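Local coordinates for uncharacterized protein MJ1460 (Methanocaldococcus jannaschii DSM 2661, PDB 2OSO) that is of unknown function but belongs to the vinyl-4-reductase (V4R) family, binds a zinc ion and pairs with a second copy of itself in the crystal, at the interface of chains A and B. Coordinates in Å, arbitrary orientation; residue numbers count along the deposited sequence, not the author numbering. Chains: chain A/B, Hypothetical protein MJ1460.

Helix 30-44 of chain A ties most of this two-fold interface together, entering contact 1 and supplying contacts 2 and 4. Between the centres of their C-alpha atoms, contacts 2 and 4 lie about 8 Å apart, and contact 1 about 13 Å from contact 2 and 11 Å from contact 4 (sharing A:Pro31). Polar contact 3 lies 9 Å from contact 1, sharing B:Lys26 and B:Lys27, and 16 to 17 Å from the others; contact 1 is mixed, contacts 2 and 4 apolar but for a water link in contact 4. Each recurs with chains exchanged, consistent with a dimer, though the structure alone does not show one outside the crystal.

Contact 1: the interface of chains A and B. Residues chain A 28-31, 109; chain B 15, 22, 25-27.
A:Pro29 and B:Lys27 pair as an antiparallel beta bridge between the short strands 27-29 of the two chains, part of the A/B interface of this V4R-family protein, possibly a dimer in solution. Just beyond the bridge the backbone N of A:Met30, a selenomethionine at the start of helix 30-44, donates to B:Lys26 O at 2.9 Å. The bond is fairly straight, 155° at the hydrogen, and arrives nearly along the C=O axis.

Within chain B, polar bonds brace the segment that faces the prolines. B:Ser25 OG, set between its own backbone N and carbonyl carbon (chi1 74°), donates to B:Ile22 O at 2.8 Å. B:Lys27 bends at chi2 (51°) and folds back, so that its amine NZ reaches B:Ser25 OG at 2.8 Å and also bonds B:Ser25 O from above the carbonyl plane. An alanine in place of B:Lys27 would take away the amine that holds B:Ser25 O and OG, and would probably leave the serine hydroxyl freer to turn and open a gap beside A:Pro29.

The apolar contacts cluster on the proline rings. CG of A:Pro29 meets the CG2 branch of B:Ile22 at 3.8 Å and the CE methylene of B:Lys27 at 3.9 Å, both side chains running obliquely to the ring. A:Pro31 turns its CD toward B:Ser25 CB. Farther along, the methyl of B:Ala15 lies over the six-membered ring of the A:Trp109 indole, its CB 3.5 Å from CH2.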
# COMPACT_ATOMS: atom_id res chain seq x y z
N ILE A 28 -0.63 8.21 -2.41
CA ILE A 28 0.24 7.93 -1.27
C ILE A 28 1.68 7.74 -1.72
O ILE A 28 1.93 6.99 -2.67
CB ILE A 28 -0.27 6.70 -0.49
CG1 ILE A 28 0.32 6.66 0.91
CG2 ILE A 28 0.04 5.36 -1.19
CD1 ILE A 28 -0.28 5.53 1.77
N PRO A 29 2.62 8.46 -1.08
CA PRO A 29 4.07 8.22 -1.30
C PRO A 29 4.51 6.75 -1.09
O PRO A 29 4.18 6.14 -0.05
CB PRO A 29 4.73 9.10 -0.26
CG PRO A 29 3.76 10.15 0.06
CD PRO A 29 2.41 9.54 -0.09
N MSE A 30 5.22 6.21 -2.08
CA MSE A 30 5.71 4.81 -2.10
C MSE A 30 6.32 4.28 -0.78
O MSE A 30 6.07 3.13 -0.42
CB MSE A 30 6.72 4.61 -3.25
CG MSE A 30 7.03 3.15 -3.59
SE MSE A 30 5.53 2.32 -4.53
CE MSE A 30 5.91 0.43 -4.26
N PRO A 31 7.11 5.08 -0.07
CA PRO A 31 7.65 4.58 1.24
C PRO A 31 6.57 4.06 2.23
O PRO A 31 6.83 3.08 2.96
CB PRO A 31 8.43 5.78 1.79
CG PRO A 31 8.82 6.55 0.54
CD PRO A 31 7.59 6.45 -0.34
N TRP A 109 15.38 6.15 -5.46
CA TRP A 109 16.20 6.59 -4.32
C TRP A 109 16.92 5.41 -3.64
O TRP A 109 17.68 5.60 -2.68
CB TRP A 109 15.35 7.36 -3.30
CG TRP A 109 14.04 6.69 -2.94
CD1 TRP A 109 12.81 6.89 -3.53
CD2 TRP A 109 13.82 5.72 -1.91
NE1 TRP A 109 11.88 6.09 -2.95
CE2 TRP A 109 12.47 5.36 -1.95
CE3 TRP A 109 14.65 5.12 -0.97
CZ2 TRP A 109 11.94 4.42 -1.09
CZ3 TRP A 109 14.13 4.18 -0.12
CH2 TRP A 109 12.80 3.84 -0.18
N ALA B 15 13.79 5.56 4.68
CA ALA B 15 13.00 6.52 3.90
C ALA B 15 11.88 7.18 4.68
O ALA B 15 11.61 8.34 4.45
CB ALA B 15 12.42 5.85 2.65
N ILE B 22 10.54 11.23 0.83
CA ILE B 22 9.07 11.11 0.75
C ILE B 22 8.57 12.05 -0.30
O ILE B 22 7.80 11.67 -1.17
CB ILE B 22 8.35 11.45 2.08
CG1 ILE B 22 8.65 10.36 3.12
CG2 ILE B 22 6.79 11.57 1.88
CD1 ILE B 22 8.44 10.81 4.56
N SER B 25 9.45 10.76 -3.80
CA SER B 25 9.01 9.41 -4.14
C SER B 25 7.85 9.42 -5.15
O SER B 25 7.12 10.42 -5.27
CB SER B 25 8.57 8.70 -2.85
OG SER B 25 7.32 9.20 -2.39
N LYS B 26 7.64 8.29 -5.84
CA LYS B 26 6.42 8.12 -6.65
C LYS B 26 5.21 8.00 -5.74
O LYS B 26 5.27 7.41 -4.69
CB LYS B 26 6.53 6.93 -7.64
CG LYS B 26 7.79 7.06 -8.54
CD LYS B 26 7.80 6.24 -9.80
CE LYS B 26 7.18 7.02 -11.00
NZ LYS B 26 6.85 6.14 -12.15
N LYS B 27 4.11 8.61 -6.16
CA LYS B 27 2.88 8.53 -5.41
C LYS B 27 1.96 7.52 -6.08
O LYS B 27 1.80 7.53 -7.30
CB LYS B 27 2.22 9.90 -5.34
CG LYS B 27 2.74 10.80 -4.22
CD LYS B 27 4.25 10.93 -4.20
CE LYS B 27 4.75 12.01 -3.23
NZ LYS B 27 6.18 11.75 -2.84

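Contact 2: the interface of chains A and B. Residues chain A 34, 37-38, 41, 53; chain B 4, 8-9, 12, 36.
With CG anti to the backbone carbonyl carbon (chi1 -67°), B:Phe9 sends its ring from helix 9-15 against helix 30-44 of chain A, where A:Leu38 carries its own CG anti to the backbone N (chi1 179°). The patch is a helix-packing surface at the A/B interface of two V4R-family copies, built from apolar groups.

A:Leu38 CA sits over one face of the B:Phe9 ring, displaced toward the rim, 3.6 Å from CZ. The two side chains slide past each other in opposite directions, which brings the CD1 branch of A:Leu38 back to B:Phe9 CB at 3.9 Å. A:Phe41, one turn along the helix, crosses B:Phe9 at about a right angle and receives its CZ over a face near the rim. A:Leu53 comes from helix 53-64 to meet the same ring tip to tip, its CD1 4.1 Å from B:Phe9 CE1.

B:Phe36, from the partner's helix 30-44, turns the CE2-CZ edge of its ring to A:Ala37, both atoms 3.6 Å from the methyl CB. The other branch of A:Leu53, CD2, touches that CZ at 4.1 Å. At A:Gly34 the bare backbone takes the tip of B:Ile12, whose CD1 lies 4.0 Å from CA.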
# COMPACT_ATOMS: atom_id res chain seq x y z
N GLY A 34 5.23 0.69 0.97
CA GLY A 34 6.10 -0.34 1.41
C GLY A 34 6.08 -0.66 2.87
O GLY A 34 6.27 -1.80 3.25
N ALA A 37 3.42 -3.21 3.76
CA ALA A 37 3.77 -4.54 3.45
C ALA A 37 4.73 -5.04 4.55
O ALA A 37 4.66 -6.17 4.98
CB ALA A 37 4.45 -4.60 2.04
N LEU A 38 5.64 -4.18 4.98
CA LEU A 38 6.61 -4.54 6.02
C LEU A 38 5.87 -4.88 7.32
O LEU A 38 6.23 -5.84 8.03
CB LEU A 38 7.58 -3.38 6.27
CG LEU A 38 8.67 -3.53 7.33
CD1 LEU A 38 9.78 -2.51 7.04
CD2 LEU A 38 8.12 -3.37 8.75
N PHE A 41 3.78 -8.22 6.91
CA PHE A 41 4.62 -9.40 6.88
C PHE A 41 5.09 -9.79 8.28
O PHE A 41 5.21 -10.97 8.57
CB PHE A 41 5.84 -9.21 5.97
CG PHE A 41 5.57 -9.51 4.52
CD1 PHE A 41 4.50 -8.96 3.87
CD2 PHE A 41 6.43 -10.34 3.80
CE1 PHE A 41 4.26 -9.22 2.53
CE2 PHE A 41 6.22 -10.60 2.46
CZ PHE A 41 5.13 -10.04 1.82
N LEU A 53 6.80 -11.06 -1.55
CA LEU A 53 6.32 -9.96 -2.38
C LEU A 53 6.04 -10.39 -3.86
O LEU A 53 5.13 -9.88 -4.50
CB LEU A 53 7.30 -8.79 -2.32
CG LEU A 53 7.12 -7.98 -1.01
CD1 LEU A 53 8.17 -6.96 -0.89
CD2 LEU A 53 5.75 -7.29 -1.02
N PHE B 4 14.37 -9.21 8.30
CA PHE B 4 13.63 -8.74 7.12
C PHE B 4 13.52 -9.84 6.08
O PHE B 4 14.53 -10.39 5.63
CB PHE B 4 14.31 -7.52 6.51
CG PHE B 4 14.31 -6.34 7.42
CD1 PHE B 4 13.11 -5.79 7.84
CD2 PHE B 4 15.51 -5.79 7.87
CE1 PHE B 4 13.09 -4.70 8.70
CE2 PHE B 4 15.50 -4.70 8.74
CZ PHE B 4 14.30 -4.15 9.14
N ILE B 8 13.64 -4.77 0.09
CA ILE B 8 13.39 -3.36 0.11
C ILE B 8 13.13 -2.92 1.56
O ILE B 8 13.23 -1.73 1.88
CB ILE B 8 12.21 -3.06 -0.89
CG1 ILE B 8 12.19 -1.59 -1.24
CG2 ILE B 8 10.83 -3.61 -0.39
CD1 ILE B 8 13.21 -1.24 -2.24
N PHE B 9 12.82 -3.86 2.47
CA PHE B 9 12.40 -3.46 3.84
C PHE B 9 13.39 -2.58 4.67
O PHE B 9 12.97 -1.57 5.25
CB PHE B 9 11.93 -4.67 4.65
CG PHE B 9 10.68 -5.31 4.17
CD1 PHE B 9 9.84 -4.69 3.24
CD2 PHE B 9 10.26 -6.51 4.74
CE1 PHE B 9 8.61 -5.28 2.87
CE2 PHE B 9 9.03 -7.11 4.36
CZ PHE B 9 8.24 -6.49 3.42
N ILE B 12 13.05 1.00 3.29
CA ILE B 12 11.79 1.66 3.64
C ILE B 12 11.84 2.28 5.04
O ILE B 12 11.36 3.39 5.23
CB ILE B 12 10.55 0.71 3.46
CG1 ILE B 12 10.25 0.49 1.97
CG2 ILE B 12 9.32 1.29 4.14
CD1 ILE B 12 10.06 -0.97 1.63
N PHE B 36 -3.76 -3.93 -2.48
CA PHE B 36 -2.68 -4.67 -1.84
C PHE B 36 -3.14 -5.38 -0.55
O PHE B 36 -2.87 -6.57 -0.34
CB PHE B 36 -1.53 -3.72 -1.57
CG PHE B 36 -0.27 -4.41 -1.12
CD1 PHE B 36 0.58 -4.94 -2.06
CD2 PHE B 36 0.03 -4.53 0.22
CE1 PHE B 36 1.74 -5.60 -1.68
CE2 PHE B 36 1.20 -5.20 0.63
CZ PHE B 36 2.06 -5.72 -0.34

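Contact 3: the interface of chains A and B. Residues chain A 79-82, 104-106; chain B 26-27.
B:Lys26 reaches across into chain A and brings its NZ amine to the backbone carbonyls of A:Asn80 and A:Asn104, forming a polar edge of the A/B interface between two V4R-family copies. The lysine buries 110 Å² here, more than any other residue of the patch. Its chain bends at chi3 (90°), which swings CE and NZ toward the two loops. NZ donates to A:Asn80 O at 2.9 Å from well above the carbonyl plane, while the bond from NZ to A:Asn104 O, modelled at 2.5 Å, is nearly end-on to the carbonyl. Two waters, 1 and 2, also bond the amine, so protein oxygens and solvent together would help offset its likely positive charge. The methylenes are supported too: CD rests 3.8 Å from A:Pro106 CA.

A:Asn80 works with both ends of its side chain. CG is anti to the backbone N (chi1 -156°), placing the amide beside the partner's strand, and ND2 donates to B:Lys27 O at 3.1 Å. That acceptor lies close to the amide plane, and the donor is tilted 22° from the carbonyl plane. OD1 bonds water 2 at 2.7 Å and also water 1, joining the asparagine to the lysine amine through solvent.

B:Lys27 takes part through its backbone carbonyl, held by that amide. Behind A:Asn80, the ring of A:Phe81 is packed on one face by CE of A:Met79, a selenomethionine, and on the opposite face by A:Pro106 CG, which probably helps to hold the loop.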
# COMPACT_ATOMS: atom_id res chain seq x y z
N MSE A 79 -0.96 3.31 -12.01
CA MSE A 79 -0.36 3.00 -10.72
C MSE A 79 0.83 3.92 -10.41
O MSE A 79 1.29 3.99 -9.27
CB MSE A 79 0.08 1.55 -10.72
CG MSE A 79 -0.99 0.53 -10.77
SE MSE A 79 -0.22 -1.30 -10.52
CE MSE A 79 0.03 -1.26 -8.60
N ASN A 80 1.33 4.64 -11.43
CA ASN A 80 2.53 5.44 -11.33
C ASN A 80 3.75 4.55 -11.10
O ASN A 80 4.79 4.94 -10.48
CB ASN A 80 2.40 6.57 -10.29
CG ASN A 80 3.33 7.70 -10.56
OD1 ASN A 80 3.72 7.90 -11.71
ND2 ASN A 80 3.73 8.45 -9.52
N PHE A 81 3.69 3.36 -11.70
CA PHE A 81 4.79 2.38 -11.60
C PHE A 81 5.78 2.46 -12.77
O PHE A 81 6.78 1.77 -12.77
CB PHE A 81 4.17 0.96 -11.48
CG PHE A 81 3.97 0.49 -10.05
CD1 PHE A 81 3.76 1.39 -9.02
CD2 PHE A 81 3.97 -0.86 -9.77
CE1 PHE A 81 3.64 0.97 -7.73
CE2 PHE A 81 3.83 -1.32 -8.51
CZ PHE A 81 3.66 -0.40 -7.45
N GLY A 82 5.52 3.36 -13.73
CA GLY A 82 6.40 3.59 -14.86
C GLY A 82 5.89 3.17 -16.22
O GLY A 82 4.72 2.81 -16.39
N ASN A 104 11.34 4.50 -15.58
CA ASN A 104 10.79 5.34 -14.47
C ASN A 104 10.02 4.54 -13.39
O ASN A 104 8.86 4.88 -13.04
CB ASN A 104 9.93 6.48 -15.08
CG ASN A 104 9.70 7.64 -14.12
OD1 ASN A 104 10.54 7.95 -13.26
ND2 ASN A 104 8.56 8.29 -14.25
N PRO A 105 10.65 3.49 -12.83
CA PRO A 105 10.02 2.61 -11.85
C PRO A 105 10.02 3.29 -10.46
O PRO A 105 10.59 4.36 -10.31
CB PRO A 105 10.92 1.40 -11.84
CG PRO A 105 12.31 2.04 -12.02
CD PRO A 105 12.07 3.14 -13.03
N PRO A 106 9.33 2.71 -9.47
CA PRO A 106 9.48 3.24 -8.12
C PRO A 106 10.85 2.91 -7.52
O PRO A 106 11.63 2.14 -8.10
CB PRO A 106 8.34 2.56 -7.33
CG PRO A 106 7.59 1.76 -8.26
CD PRO A 106 8.31 1.64 -9.55
N LYS B 26 7.64 8.29 -5.84
CA LYS B 26 6.42 8.12 -6.65
C LYS B 26 5.21 8.00 -5.74
O LYS B 26 5.27 7.41 -4.69
CB LYS B 26 6.53 6.93 -7.64
CG LYS B 26 7.79 7.06 -8.54
CD LYS B 26 7.80 6.24 -9.80
CE LYS B 26 7.18 7.02 -11.00
NZ LYS B 26 6.85 6.14 -12.15
N LYS B 27 4.11 8.61 -6.16
CA LYS B 27 2.88 8.53 -5.41
C LYS B 27 1.96 7.52 -6.08
O LYS B 27 1.80 7.53 -7.30
CB LYS B 27 2.22 9.90 -5.34
CG LYS B 27 2.74 10.80 -4.22
CD LYS B 27 4.25 10.93 -4.20
CE LYS B 27 4.75 12.01 -3.23
NZ LYS B 27 6.18 11.75 -2.84
O HOH W 1 4.54 6.30 -14.24
O HOH W 2 5.78 8.53 -13.31

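Contact 4: the interface of chains A and B. Residues chain A 31-32, 35-36, 39; chain B 16, 33, 60, 63-64.
A:Leu35 lays its CD2 methyl over one face of the B:Phe60 ring, somewhat toward the rim and 3.6 Å from CZ. This apolar patch packs helix 30-44 of chain A against helices 53-64 and 30-44 of chain B at the A/B interface. B:Phe60 holds CG anti to the backbone N (chi1 -164°), which drives its ring against the chain A helix. A:Tyr32 O and A:Phe36 CA lie at the ring's edge, in plane, the latter 3.7 Å from CE2; the backbone N of A:Phe36 is 3.5 Å from the same CE2. An alanine at B:Phe60 would probably leave a gap along this helix and deprive the A:Leu35 methyl of its aromatic support.

B:Leu64 touches that methyl through CD2 at 3.8 Å, its side chain crossing that of A:Tyr32 at about a right angle, and B:Ile16 brings CD1 to it as well. A:Phe36 and B:Phe33 meet edge-to-face, their planes at 56° and CD1 of A:Phe36 3.7 Å from CZ of B:Phe33. A:Val39 and B:Met63, a selenomethionine, slide past each other in opposite directions, CG2 against CG at 4.0 Å.

Farther out, water 3 joins the chains, 2.7 Å from the phenol A:Tyr32 OH and 2.8 Å from the carbonyl B:Ile16 O.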
# COMPACT_ATOMS: atom_id res chain seq x y z
N PRO A 31 7.11 5.08 -0.07
CA PRO A 31 7.65 4.58 1.24
C PRO A 31 6.57 4.06 2.23
O PRO A 31 6.83 3.08 2.96
CB PRO A 31 8.43 5.78 1.79
CG PRO A 31 8.82 6.55 0.54
CD PRO A 31 7.59 6.45 -0.34
N TYR A 32 5.38 4.66 2.21
CA TYR A 32 4.30 4.27 3.09
C TYR A 32 3.55 3.03 2.60
O TYR A 32 3.04 2.24 3.40
CB TYR A 32 3.34 5.44 3.24
CG TYR A 32 3.95 6.62 3.97
CD1 TYR A 32 4.35 6.51 5.31
CD2 TYR A 32 4.08 7.86 3.34
CE1 TYR A 32 4.86 7.57 5.98
CE2 TYR A 32 4.62 8.93 4.02
CZ TYR A 32 5.02 8.78 5.32
OH TYR A 32 5.54 9.82 6.02
N LEU A 35 5.89 0.35 3.70
CA LEU A 35 5.80 0.18 5.15
C LEU A 35 4.63 -0.69 5.52
O LEU A 35 4.71 -1.51 6.44
CB LEU A 35 5.69 1.56 5.85
CG LEU A 35 5.64 1.44 7.39
CD1 LEU A 35 6.88 0.79 7.94
CD2 LEU A 35 5.38 2.74 8.12
N PHE A 36 3.53 -0.54 4.80
CA PHE A 36 2.37 -1.40 4.98
C PHE A 36 2.71 -2.89 4.83
O PHE A 36 2.34 -3.73 5.66
CB PHE A 36 1.29 -0.98 4.01
CG PHE A 36 -0.04 -1.64 4.26
CD1 PHE A 36 -0.89 -1.12 5.19
CD2 PHE A 36 -0.41 -2.78 3.56
CE1 PHE A 36 -2.12 -1.71 5.46
CE2 PHE A 36 -1.64 -3.41 3.82
CZ PHE A 36 -2.50 -2.84 4.76
N VAL A 39 4.88 -4.06 7.66
CA VAL A 39 4.13 -4.27 8.91
C VAL A 39 3.27 -5.55 8.83
O VAL A 39 3.25 -6.32 9.78
CB VAL A 39 3.33 -3.00 9.35
CG1 VAL A 39 2.36 -3.33 10.47
CG2 VAL A 39 4.30 -1.85 9.73
N ILE B 16 11.19 6.44 5.55
CA ILE B 16 10.07 7.04 6.29
C ILE B 16 10.54 8.13 7.27
O ILE B 16 9.77 8.98 7.68
CB ILE B 16 9.15 5.99 7.01
CG1 ILE B 16 9.90 5.16 8.07
CG2 ILE B 16 8.45 5.08 6.00
CD1 ILE B 16 8.95 4.55 9.12
N PHE B 33 -3.30 0.88 -3.23
CA PHE B 33 -2.86 0.68 -1.87
C PHE B 33 -3.90 -0.23 -1.18
O PHE B 33 -3.56 -1.21 -0.59
CB PHE B 33 -2.71 2.03 -1.16
CG PHE B 33 -2.28 1.93 0.28
CD1 PHE B 33 -3.19 1.69 1.28
CD2 PHE B 33 -0.97 2.17 0.62
CE1 PHE B 33 -2.78 1.63 2.60
CE2 PHE B 33 -0.57 2.10 1.97
CZ PHE B 33 -1.46 1.81 2.93
N PHE B 60 1.46 -0.12 12.40
CA PHE B 60 1.93 0.91 11.48
C PHE B 60 2.26 2.18 12.25
O PHE B 60 3.38 2.70 12.15
CB PHE B 60 0.86 1.13 10.43
CG PHE B 60 1.31 1.86 9.20
CD1 PHE B 60 1.29 3.23 9.17
CD2 PHE B 60 1.66 1.14 8.04
CE1 PHE B 60 1.64 3.92 8.01
CE2 PHE B 60 2.02 1.79 6.92
CZ PHE B 60 2.02 3.19 6.88
N MSE B 63 5.49 1.67 14.38
CA MSE B 63 6.63 1.90 13.50
C MSE B 63 6.91 3.39 13.24
O MSE B 63 8.07 3.81 13.25
CB MSE B 63 6.46 1.17 12.14
CG MSE B 63 7.12 -0.23 12.01
SE MSE B 63 9.00 -0.39 12.52
CE MSE B 63 9.64 1.43 12.21
N LEU B 64 5.86 4.18 12.98
CA LEU B 64 6.02 5.58 12.63
C LEU B 64 6.56 6.35 13.84
O LEU B 64 7.44 7.21 13.71
CB LEU B 64 4.68 6.21 12.19
CG LEU B 64 4.03 5.79 10.87
CD1 LEU B 64 2.62 6.39 10.83
CD2 LEU B 64 4.85 6.19 9.68
O HOH W 3 7.07 9.31 8.19